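Side-chain contact in uncharacterized protein conserved in bacteria (Streptococcus suis, PDB 4FZQ), which is the G5-domain fragment of HP0197, a surface antigen that mediates attachment of this pathogenic bacterium to host cells: residues 25-28 with 29-32. The protein carries 1 engineered substitution. Numbering follows the deposited sequence.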
# COMPACT_ATOMS: atom_id res chain seq x y z
N SER A 25 -15.44 6.16 30.20
CA SER A 25 -16.13 7.44 30.31
C SER A 25 -16.92 7.81 29.05
O SER A 25 -18.01 8.37 29.13
CB SER A 25 -15.10 8.54 30.58
OG SER A 25 -14.21 8.15 31.61
N LEU A 26 -16.36 7.48 27.89
CA LEU A 26 -17.02 7.80 26.63
C LEU A 26 -18.26 6.96 26.38
O LEU A 26 -18.37 5.83 26.85
CB LEU A 26 -16.05 7.57 25.47
CG LEU A 26 -14.69 8.27 25.47
CD1 LEU A 26 -13.87 7.73 24.31
CD2 LEU A 26 -14.87 9.77 25.36
N PRO A 27 -19.22 7.51 25.63
CA PRO A 27 -20.45 6.79 25.31
C PRO A 27 -20.12 5.56 24.46
O PRO A 27 -18.97 5.14 24.41
CB PRO A 27 -21.26 7.83 24.55
CG PRO A 27 -20.87 9.10 25.24
CD PRO A 27 -19.38 8.95 25.36
N LEU A 28 -21.13 5.00 23.79
CA LEU A 28 -20.93 3.82 22.97
C LEU A 28 -20.16 4.09 21.67
O LEU A 28 -19.11 3.49 21.44
CB LEU A 28 -22.27 3.17 22.62
CG LEU A 28 -23.24 3.94 21.71
CD1 LEU A 28 -24.35 3.02 21.23
CD2 LEU A 28 -23.80 5.15 22.46
N GLY A 29 -20.70 4.97 20.83
CA GLY A 29 -20.05 5.27 19.57
C GLY A 29 -19.18 6.51 19.56
O GLY A 29 -18.80 7.00 18.50
N LYS A 30 -18.87 7.03 20.74
CA LYS A 30 -18.06 8.23 20.86
C LYS A 30 -16.58 7.85 20.91
O LYS A 30 -16.20 6.89 21.59
CB LYS A 30 -18.46 8.99 22.13
CG LYS A 30 -18.41 10.51 22.01
CD LYS A 30 -16.99 11.05 21.87
CE LYS A 30 -17.00 12.57 21.84
NZ LYS A 30 -17.92 13.08 20.77
N SER A 31 -15.75 8.60 20.19
CA SER A 31 -14.32 8.34 20.16
C SER A 31 -13.58 9.54 19.61
O SER A 31 -14.07 10.23 18.73
CB SER A 31 -14.01 7.13 19.29
OG SER A 31 -14.20 7.45 17.92
N TYR A 32 -12.39 9.79 20.14
CA TYR A 32 -11.56 10.90 19.72
C TYR A 32 -10.10 10.43 19.70
O TYR A 32 -9.78 9.38 20.26
CB TYR A 32 -11.70 12.06 20.71
CG TYR A 32 -11.32 11.68 22.12
CD1 TYR A 32 -12.13 10.84 22.87
CD2 TYR A 32 -10.12 12.11 22.68
CE1 TYR A 32 -11.76 10.42 24.15
CE2 TYR A 32 -9.74 11.70 23.96
CZ TYR A 32 -10.56 10.86 24.69
OH TYR A 32 -10.19 10.42 25.95
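Leu26 meets Tyr32 with the fork of its side chain, an example of how a turn can be packed by side chains close together in sequence, one on each side of the bend. The branch carbon CG lies at the edge of the tyrosine ring, in its plane, and the two methyls straddle that plane, one displaced to each side. Leu26 CD1 and Tyr32 CE1 are 3.4 Å apart, and CD2 comes equally near the same ring carbon, so the contact is concentrated at one corner of the ring. The leucine and tyrosine side chains run nearly perpendicular to each other. In Leu26, CG stands opposite the carbonyl carbon (chi1 -55°), which aims the fork across the turn. Leu26 CD1 also lies 3.7 Å from Lys30 O, against the backbone of the turn.

Beside this pair, Pro27 and Lys30 run side by side in the same direction. Pro27 CD touches Lys30 CB at 3.4 Å, and Lys30 CG follows the ring at 3.8 Å from that CD. The first carbons of the lysine make its closest contact; the chain bends at chi2 and again at chi4, and the ammonium end leads away. The contact sits at the surface, and its side chains meet one another through carbon atoms.

Further out, Val74 of strand 71-75 touches both Leu26 and Tyr32, and the main chain of Tyr32 is hydrogen-bonded to that of Val74, which ties the start of strand 31-35 to the sheet. On the other flank, Ser25 OG is hydrogen-bonded to Asp23 OD2. The turn thus links strands 18-22 and 31-35, the two outer strands of a three-stranded mixed sheet, by a connection that rounds the end of the central strand 71-75 at one end of the elongated, all-beta G5 domain.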